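Local atomic coordinates of dicer Related Helicase (Caenorhabditis elegans, PDB entry 6M6S), a protein that binds double-stranded RNA through its C-terminal domain and, as an RLR-family helicase, probably couples RNA binding to ATP hydrolysis. Residues K19-S24 / R43-E48; Q62-I67 / L151-H156. All coordinates share one frame; numbering follows the deposited sequence.

Contact 1: K19-S24 / R43-E48; sequences KEFCKS and RFLHVE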
loop_
_atom_site.group_PDB
_atom_site.type_symbol
_atom_site.label_atom_id
_atom_site.label_comp_id
_atom_site.label_asym_id
_atom_site.label_seq_id
_atom_site.Cartn_x
_atom_site.Cartn_y
_atom_site.Cartn_z
ATOM N N LYS B 19 -5.365 15.927 -6.506
ATOM C CA LYS B 19 -6.073 16.275 -7.740
ATOM C C LYS B 19 -6.626 14.995 -8.373
ATOM O O LYS B 19 -5.936 13.962 -8.405
ATOM C CB LYS B 19 -5.100 16.955 -8.683
ATOM C CG LYS B 19 -5.704 17.388 -9.999
ATOM C CD LYS B 19 -4.605 17.780 -10.936
ATOM C CE LYS B 19 -5.189 18.264 -12.220
ATOM N NZ LYS B 19 -6.302 19.195 -11.902
ATOM N N GLU B 20 -7.862 15.048 -8.878
ATOM C CA GLU B 20 -8.489 13.840 -9.427
ATOM C C GLU B 20 -8.025 13.561 -10.851
ATOM O O GLU B 20 -8.000 14.478 -11.663
ATOM C CB GLU B 20 -10.025 13.958 -9.367
ATOM C CG GLU B 20 -10.727 12.757 -10.049
ATOM C CD GLU B 20 -12.262 12.832 -10.013
ATOM O OE1 GLU B 20 -12.826 13.682 -9.272
ATOM O OE2 GLU B 20 -12.886 12.015 -10.738
ATOM N N PHE B 21 -7.636 12.333 -11.180
ATOM C CA PHE B 21 -7.294 12.057 -12.591
ATOM C C PHE B 21 -8.468 11.472 -13.368
ATOM O O PHE B 21 -8.767 11.882 -14.507
ATOM C CB PHE B 21 -6.170 11.033 -12.580
ATOM C CG PHE B 21 -4.861 11.564 -12.029
ATOM C CD1 PHE B 21 -4.306 12.716 -12.525
ATOM C CD2 PHE B 21 -4.216 10.925 -10.983
ATOM C CE1 PHE B 21 -3.123 13.182 -12.016
ATOM C CE2 PHE B 21 -3.028 11.390 -10.506
ATOM C CZ PHE B 21 -2.498 12.533 -10.993
ATOM N N CYS B 22 -9.152 10.496 -12.778
ATOM C CA CYS B 22 -10.254 9.820 -13.453
ATOM C C CYS B 22 -11.037 8.914 -12.490
ATOM O O CYS B 22 -10.629 8.742 -11.341
ATOM C CB CYS B 22 -9.747 8.943 -14.646
ATOM S SG CYS B 22 -8.717 7.490 -14.091
ATOM N N LYS B 23 -12.124 8.337 -12.984
ATOM C CA LYS B 23 -12.922 7.391 -12.203
ATOM C C LYS B 23 -12.441 5.977 -12.467
ATOM O O LYS B 23 -11.913 5.647 -13.536
ATOM C CB LYS B 23 -14.387 7.486 -12.631
ATOM C CG LYS B 23 -15.029 8.830 -12.328
ATOM C CD LYS B 23 -14.985 9.181 -10.837
ATOM C CE LYS B 23 -15.880 10.442 -10.572
ATOM N NZ LYS B 23 -15.410 11.559 -11.433
ATOM N N SER B 24 -12.661 5.104 -11.493
ATOM C CA SER B 24 -12.220 3.709 -11.578
ATOM C C SER B 24 -12.788 2.938 -12.772
ATOM O O SER B 24 -12.152 1.985 -13.237
ATOM C CB SER B 24 -12.705 3.001 -10.279
ATOM O OG SER B 24 -14.123 3.197 -10.085
ATOM N N ARG B 43 -5.863 15.899 -19.937
ATOM C CA ARG B 43 -5.906 17.277 -19.436
ATOM C C ARG B 43 -5.187 17.403 -18.102
ATOM O O ARG B 43 -4.648 18.476 -17.770
ATOM C CB ARG B 43 -7.366 17.718 -19.244
ATOM C CG ARG B 43 -8.220 17.500 -20.500
ATOM C CD ARG B 43 -9.669 17.274 -20.108
ATOM N NE ARG B 43 -10.202 18.384 -19.327
ATOM C CZ ARG B 43 -11.254 18.279 -18.517
ATOM N NH1 ARG B 43 -11.873 17.110 -18.374
ATOM N NH2 ARG B 43 -11.679 19.340 -17.839
ATOM N N PHE B 44 -5.135 16.284 -17.391
ATOM C CA PHE B 44 -4.620 16.262 -16.001
ATOM C C PHE B 44 -3.214 15.698 -15.885
ATOM O O PHE B 44 -2.694 15.434 -14.772
ATOM C CB PHE B 44 -5.602 15.512 -15.097
ATOM C CG PHE B 44 -6.991 16.046 -15.215
ATOM C CD1 PHE B 44 -7.228 17.396 -15.018
ATOM C CD2 PHE B 44 -8.028 15.222 -15.654
ATOM C CE1 PHE B 44 -8.507 17.915 -15.172
ATOM C CE2 PHE B 44 -9.316 15.731 -15.823
ATOM C CZ PHE B 44 -9.550 17.092 -15.590
ATOM N N LEU B 45 -2.559 15.510 -17.027
ATOM C CA LEU B 45 -1.218 14.936 -17.042
ATOM C C LEU B 45 -0.264 15.784 -17.873
ATOM O O LEU B 45 -0.596 16.209 -19.002
ATOM C CB LEU B 45 -1.218 13.539 -17.634
ATOM C CG LEU B 45 -2.138 12.542 -16.924
ATOM C CD1 LEU B 45 -2.218 11.295 -17.717
ATOM C CD2 LEU B 45 -1.548 12.227 -15.492
ATOM N N HIS B 46 0.953 15.992 -17.373
ATOM C CA HIS B 46 2.023 16.464 -18.251
ATOM C C HIS B 46 2.801 15.249 -18.786
ATOM O O HIS B 46 3.034 14.248 -18.060
ATOM C CB HIS B 46 3.064 17.375 -17.529
ATOM C CG HIS B 46 2.503 18.663 -16.981
ATOM N ND1 HIS B 46 2.280 19.778 -17.767
ATOM C CD2 HIS B 46 2.165 19.023 -15.713
ATOM C CE1 HIS B 46 1.792 20.755 -17.017
ATOM N NE2 HIS B 46 1.722 20.329 -15.763
ATOM N N VAL B 47 3.250 15.357 -20.035
ATOM C CA VAL B 47 3.939 14.267 -20.690
ATOM C C VAL B 47 5.359 14.725 -20.911
ATOM O O VAL B 47 5.583 15.753 -21.578
ATOM C CB VAL B 47 3.213 13.921 -22.036
ATOM C CG1 VAL B 47 4.023 12.927 -22.851
ATOM C CG2 VAL B 47 1.763 13.460 -21.798
ATOM N N GLU B 48 6.333 13.997 -20.342
ATOM C CA GLU B 48 7.725 14.431 -20.334
ATOM C C GLU B 48 8.621 13.325 -20.947
ATOM O O GLU B 48 8.587 12.190 -20.468
ATOM C CB GLU B 48 8.176 14.779 -18.920
ATOM C CG GLU B 48 9.579 15.354 -18.880
ATOM C CD GLU B 48 9.649 16.887 -19.199
ATOM O OE1 GLU B 48 8.604 17.565 -19.407
ATOM O OE2 GLU B 48 10.778 17.415 -19.214
#

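Contact 2: Q62-I67 / L151-H156; sequences QPLSDI and LDSRQH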
loop_
_atom_site.group_PDB
_atom_site.type_symbol
_atom_site.label_atom_id
_atom_site.label_comp_id
_atom_site.label_asym_id
_atom_site.label_seq_id
_atom_site.Cartn_x
_atom_site.Cartn_y
_atom_site.Cartn_z
ATOM N N GLN B 62 4.645 -0.472 -26.102
ATOM C CA GLN B 62 5.889 0.293 -25.910
ATOM C C GLN B 62 5.779 1.192 -24.704
ATOM O O GLN B 62 4.941 2.078 -24.706
ATOM C CB GLN B 62 6.136 1.197 -27.145
ATOM C CG GLN B 62 5.921 0.510 -28.468
ATOM C CD GLN B 62 6.276 1.395 -29.653
ATOM O OE1 GLN B 62 6.326 2.631 -29.534
ATOM N NE2 GLN B 62 6.570 0.766 -30.784
ATOM N N PRO B 63 6.591 0.975 -23.641
ATOM C CA PRO B 63 6.632 1.967 -22.565
ATOM C C PRO B 63 7.312 3.238 -23.093
ATOM O O PRO B 63 8.418 3.136 -23.608
ATOM C CB PRO B 63 7.534 1.303 -21.506
ATOM C CG PRO B 63 7.563 -0.229 -21.934
ATOM C CD PRO B 63 7.590 -0.096 -23.431
ATOM N N LEU B 64 6.661 4.404 -22.996
ATOM C CA LEU B 64 7.248 5.618 -23.601
ATOM C C LEU B 64 7.452 6.755 -22.561
ATOM O O LEU B 64 8.100 6.534 -21.523
ATOM C CB LEU B 64 6.414 6.068 -24.787
ATOM C CG LEU B 64 6.253 5.080 -25.952
ATOM C CD1 LEU B 64 5.213 5.620 -26.979
ATOM C CD2 LEU B 64 7.630 4.865 -26.657
ATOM N N SER B 65 6.861 7.936 -22.785
ATOM C CA SER B 65 7.167 9.133 -21.977
ATOM C C SER B 65 6.699 9.033 -20.529
ATOM O O SER B 65 5.721 8.346 -20.238
ATOM C CB SER B 65 6.478 10.342 -22.616
ATOM O OG SER B 65 6.654 10.294 -24.024
ATOM N N ASP B 66 7.366 9.717 -19.618
ATOM C CA ASP B 66 6.857 9.771 -18.240
ATOM C C ASP B 66 5.594 10.620 -18.226
ATOM O O ASP B 66 5.430 11.513 -19.078
ATOM C CB ASP B 66 7.903 10.405 -17.317
ATOM C CG ASP B 66 8.931 9.398 -16.852
ATOM O OD1 ASP B 66 8.517 8.253 -16.536
ATOM O OD2 ASP B 66 10.129 9.733 -16.837
ATOM N N ILE B 67 4.671 10.369 -17.283
ATOM C CA ILE B 67 3.511 11.253 -17.047
ATOM C C ILE B 67 3.579 11.847 -15.648
ATOM O O ILE B 67 3.990 11.141 -14.673
ATOM C CB ILE B 67 2.173 10.560 -17.239
ATOM C CG1 ILE B 67 2.105 9.201 -16.488
ATOM C CG2 ILE B 67 1.900 10.420 -18.795
ATOM C CD1 ILE B 67 0.662 8.594 -16.529
ATOM N N LEU B 151 7.744 11.263 -30.765
ATOM C CA LEU B 151 9.202 11.291 -30.832
ATOM C C LEU B 151 9.777 10.135 -30.013
ATOM O O LEU B 151 10.769 9.502 -30.437
ATOM C CB LEU B 151 9.749 12.540 -30.188
ATOM C CG LEU B 151 9.760 13.744 -31.084
ATOM C CD1 LEU B 151 9.921 14.990 -30.248
ATOM C CD2 LEU B 151 10.972 13.543 -31.980
ATOM N N ASP B 152 9.209 9.903 -28.841
ATOM C CA ASP B 152 9.709 8.807 -28.026
ATOM C C ASP B 152 9.391 7.474 -28.731
ATOM O O ASP B 152 10.219 6.543 -28.670
ATOM C CB ASP B 152 9.132 8.799 -26.598
ATOM C CG ASP B 152 9.785 9.834 -25.681
ATOM O OD1 ASP B 152 10.804 10.417 -26.081
ATOM O OD2 ASP B 152 9.281 10.045 -24.543
ATOM N N SER B 153 8.223 7.380 -29.392
ATOM C CA SER B 153 7.853 6.173 -30.142
ATOM C C SER B 153 8.806 5.928 -31.308
ATOM O O SER B 153 9.170 4.781 -31.615
ATOM C CB SER B 153 6.434 6.264 -30.696
ATOM O OG SER B 153 6.086 5.036 -31.332
ATOM N N ARG B 154 9.216 7.007 -31.974
ATOM C CA ARG B 154 10.101 6.850 -33.124
ATOM C C ARG B 154 11.456 6.324 -32.663
ATOM O O ARG B 154 12.070 5.479 -33.329
ATOM C CB ARG B 154 10.244 8.156 -33.898
ATOM C CG ARG B 154 9.113 8.386 -34.937
ATOM C CD ARG B 154 9.439 9.445 -36.032
ATOM N NE ARG B 154 9.774 10.731 -35.433
ATOM C CZ ARG B 154 8.879 11.660 -35.091
ATOM N NH1 ARG B 154 7.584 11.481 -35.334
ATOM N NH2 ARG B 154 9.280 12.785 -34.520
ATOM N N GLN B 155 11.947 6.823 -31.538
ATOM C CA GLN B 155 13.191 6.343 -30.971
ATOM C C GLN B 155 13.089 4.919 -30.503
ATOM O O GLN B 155 14.039 4.206 -30.543
ATOM C CB GLN B 155 13.633 7.156 -29.779
ATOM C CG GLN B 155 14.072 8.569 -30.018
ATOM C CD GLN B 155 15.354 8.674 -30.812
ATOM O OE1 GLN B 155 16.330 7.978 -30.559
ATOM N NE2 GLN B 155 15.351 9.560 -31.765
ATOM N N HIS B 156 11.947 4.544 -29.966
ATOM C CA HIS B 156 11.700 3.170 -29.522
ATOM C C HIS B 156 11.722 2.252 -30.736
ATOM O O HIS B 156 12.330 1.182 -30.704
ATOM C CB HIS B 156 10.339 3.071 -28.848
ATOM C CG HIS B 156 10.008 1.707 -28.312
ATOM N ND1 HIS B 156 10.054 1.401 -26.975
ATOM C CD2 HIS B 156 9.631 0.565 -28.943
ATOM C CE1 HIS B 156 9.715 0.139 -26.788
ATOM N NE2 HIS B 156 9.452 -0.392 -27.969
HETATM O O HOH W 1 10.824 3.323 -24.893
#

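Contact 1: K19-S24 / R43-E48
F44 packs its side chain against the start of strand 20-23, from K19 to F21, meeting the backbone there as much as the side chains. The carbonyl oxygen of E20 sits over one face of the F44 ring, offset toward the rim and 4.0 Å from CG. The O of F21 approaches the same ring obliquely, 3.6 Å from CD2. Within its own segment F44 has CB of R43 over the centre of the opposite ring face, so the ring is held between an aliphatic carbon and a peptide oxygen; the R43 chain continues past the ring until F44 CZ lies over the centre of one face of its guanidinium. K19 reaches F44 with the end of its chain: CG is anti to the backbone N (chi1 -179°), the chain stays extended through CE, and it bends only at NZ (chi4 46°). The two side chains cross at about a right angle, with K19 CE 3.6 Å from F44 CD1 and NZ 3.7 Å from that same CD1. This corner belongs to the zinc-bearing part of the RIG-I-like C-terminal domain, where C14, C17, C69 and C72 hold a zinc ion; K19 lies beside C17 and C69, and F21 against C14 and C69. No hydrogen bond joins the two segments. F21 is buried. Its CG stands anti to the carbonyl carbon (chi1 -68°), and the F21 and F44 side chains slide past each other in opposite directions, bringing F21 CD1 to 4.0 Å from F44 CB. The F44 carbonyl oxygen lies at the edge of the F21 ring, near its plane and 3.6 Å from CE1. L45 crosses F21 at about a right angle and touches that same CE1 with its CD2 at 3.9 Å.

Contact 2: Q62-I67 / L151-H156
Helix 140-167 lies across strand 61-69 of the RIG-I-like C-terminal domain, and segments 62-67 and 151-156 are where the two meet, running roughly antiparallel at 146° with axes 7.8 Å apart. Q62 stacks on H156. The Q62 CB lies over the centre of the imidazole face in a CH-pi contact, 3.7 Å from the ring centroid. The extended Q62 chain lays its amide over the ring, with the two planes 24° apart and CD 3.5 Å from H156 CD2. At its end the amide oxygen OE1 accepts a hydrogen bond from S153 OG at 3.0 Å, while NE2 is bound to N157, one residue beyond the helical segment. An alanine in place of Q62 would probably leave S153 OG and N157 OD1 without this amide partner and uncover the part of the H156 ring beneath CG and CD. A water joins H156 ND1, in the plane of the ring edge, to the backbone oxygen of P63. L64 packs its CD2 on the helix, 3.7 Å from S153 CA and 3.9 Å from H156 CB. Farther along the strand, S65 OG donates to D152 OD2 at 2.7 Å, arriving on the anti side and 33° out of the carboxylate plane. D152 OD1 also bonds S49 OG and S153 OG bonds K81 NZ, so each polar group described has a partner, which implies that the helix is probably fixed in position along the strand by directional bonds as well as by apolar fit.

In the fold
Contact 1 is complete in the chain before contact 2 begins, and their centres lie about 18 Å apart. They share one antiparallel sheet, in which strand 45-48 is the edge neighbour of strand 61-69. The join is direct: E48 O lies 2.9 Å from D66 N, probably as a hydrogen bond, and V47 CG1 packs on S65 CB at 3.6 Å. Strand 45-48 thus leads from the zinc site and strand 20-23, which belongs to a different sheet, to the strand that carries helix 140-167. V47 also touches that helix directly. Contact 2 lies nearer the bound RNA, which packs on P63, so the sheet links the zinc-bearing end, the long C-terminal helix and the RNA-facing part of the domain.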